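PDB 4UHP: bacteriocin immunity protein from Pseudomonas aeruginosa, which binds the DNase domain of its cognate bacteriocin, pyocin AP41, and probably protects the producing cell from its own toxin. Local coordinates for residues L41-H44 with F45-V48. Residues are numbered along the deposited sequence; the frame is centred on the assembly and turned at random.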
loop_
_atom_site.group_PDB
_atom_site.type_symbol
_atom_site.label_atom_id
_atom_site.label_comp_id
_atom_site.label_asym_id
_atom_site.label_seq_id
_atom_site.Cartn_x
_atom_site.Cartn_y
_atom_site.Cartn_z
ATOM N N LEU D 41 -10.785 -3.330 6.373
ATOM C CA LEU D 41 -10.697 -4.748 6.029
ATOM C C LEU D 41 -9.331 -5.328 6.386
ATOM O O LEU D 41 -9.236 -6.456 6.870
ATOM C CB LEU D 41 -10.988 -4.961 4.543
ATOM C CG LEU D 41 -12.412 -4.652 4.073
ATOM C CD1 LEU D 41 -12.573 -5.001 2.603
ATOM C CD2 LEU D 41 -13.433 -5.395 4.920
ATOM N N VAL D 42 -8.280 -4.552 6.141
ATOM C CA VAL D 42 -6.920 -4.963 6.482
ATOM C C VAL D 42 -6.765 -5.208 7.977
ATOM O O VAL D 42 -6.271 -6.253 8.398
ATOM C CB VAL D 42 -5.878 -3.907 6.057
ATOM C CG1 VAL D 42 -4.539 -4.178 6.735
ATOM C CG2 VAL D 42 -5.723 -3.881 4.549
ATOM N N LYS D 43 -7.184 -4.237 8.779
ATOM C CA LYS D 43 -7.001 -4.331 10.218
ATOM C C LYS D 43 -7.914 -5.401 10.797
ATOM O O LYS D 43 -7.582 -6.030 11.798
ATOM C CB LYS D 43 -7.241 -2.974 10.884
ATOM C CG LYS D 43 -6.291 -1.885 10.386
ATOM C CD LYS D 43 -4.880 -2.443 10.188
ATOM C CE LYS D 43 -3.825 -1.351 10.114
ATOM N NZ LYS D 43 -2.592 -1.739 10.856
ATOM N N HIS D 44 -9.054 -5.621 10.151
ATOM C CA HIS D 44 -9.943 -6.711 10.534
ATOM C C HIS D 44 -9.305 -8.061 10.217
ATOM O O HIS D 44 -9.379 -8.995 11.016
ATOM C CB HIS D 44 -11.290 -6.591 9.822
ATOM C CG HIS D 44 -12.202 -7.752 10.061
ATOM N ND1 HIS D 44 -12.830 -7.969 11.269
ATOM C CD2 HIS D 44 -12.587 -8.765 9.249
ATOM C CE1 HIS D 44 -13.567 -9.063 11.188
ATOM N NE2 HIS D 44 -13.435 -9.566 9.975
ATOM N N PHE D 45 -8.688 -8.152 9.042
ATOM C CA PHE D 45 -7.959 -9.346 8.629
ATOM C C PHE D 45 -6.905 -9.720 9.665
ATOM O O PHE D 45 -6.850 -10.858 10.130
ATOM C CB PHE D 45 -7.301 -9.126 7.260
ATOM C CG PHE D 45 -6.455 -10.280 6.795
ATOM C CD1 PHE D 45 -7.011 -11.307 6.048
ATOM C CD2 PHE D 45 -5.102 -10.337 7.099
ATOM C CE1 PHE D 45 -6.238 -12.369 5.616
ATOM C CE2 PHE D 45 -4.324 -11.400 6.675
ATOM C CZ PHE D 45 -4.895 -12.417 5.931
ATOM N N GLU D 46 -6.073 -8.748 10.025
ATOM C CA GLU D 46 -5.013 -8.963 11.004
ATOM C C GLU D 46 -5.569 -9.361 12.368
ATOM O O GLU D 46 -4.974 -10.165 13.088
ATOM C CB GLU D 46 -4.156 -7.703 11.136
ATOM C CG GLU D 46 -3.558 -7.246 9.822
ATOM C CD GLU D 46 -2.804 -5.938 9.934
ATOM O OE1 GLU D 46 -3.015 -5.197 10.919
ATOM O OE2 GLU D 46 -2.000 -5.654 9.025
ATOM N N GLU D 47 -6.719 -8.796 12.712
ATOM C CA GLU D 47 -7.335 -9.043 14.009
ATOM C C GLU D 47 -7.836 -10.478 14.149
ATOM O O GLU D 47 -7.530 -11.152 15.132
ATOM C CB GLU D 47 -8.491 -8.067 14.237
ATOM C CG GLU D 47 -9.282 -8.326 15.508
ATOM C CD GLU D 47 -10.451 -7.374 15.663
ATOM O OE1 GLU D 47 -10.486 -6.354 14.943
ATOM O OE2 GLU D 47 -11.335 -7.646 16.503
ATOM N N VAL D 48 -8.600 -10.945 13.166
ATOM C CA VAL D 48 -9.273 -12.236 13.290
ATOM C C VAL D 48 -8.370 -13.425 12.960
ATOM O O VAL D 48 -8.589 -14.523 13.467
ATOM C CB VAL D 48 -10.531 -12.306 12.395
ATOM C CG1 VAL D 48 -11.563 -11.291 12.854
ATOM C CG2 VAL D 48 -10.171 -12.089 10.933
#
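Glu-46 reaches back along the helix between Val-42 and Lys-43. Glu-46 CB lies near the carbonyl oxygens of Val-42 and Lys-43, and Glu-46 CG, set beside the backbone N and anti to the carbonyl carbon (chi1 -57°), comes within 3.2 Å of Val-42 O. Beyond CG the chain is extended and runs alongside Val-42, whose CG1 lies 3.7 Å from Glu-46 OE2. The other carboxylate oxygen, Glu-46 OE1, meets the lysine: Lys-43 CD is 3.4 Å from it, and Lys-43 NZ makes a weak, long salt bridge to it at 3.5 Å. The stronger partner of this ammonium group is an acidic side chain of the other protein chain in the complex, while Glu-46 OE2 takes a weak hydrogen bond from Ser-55 N. All this sits on helix 31-49 of the helical colicin/pyocin immunity fold, where i to i+4 backbone bonds join the two turns, among them Val-48 N to His-44 O at 3.0 Å. On another side of the helix the His-44 imidazole, its CG anti to the backbone N (chi1 174°), lies obliquely across Val-48. Val-48 CG1 approaches His-44 CE1 at 3.4 Å, and CG2 lies over one ring face, offset toward the rim. Tyr-10 OH hydrogen-bonds His-44 NE2. Phe-45 extends into the core against Ile-19, Ile-71 and Val-75.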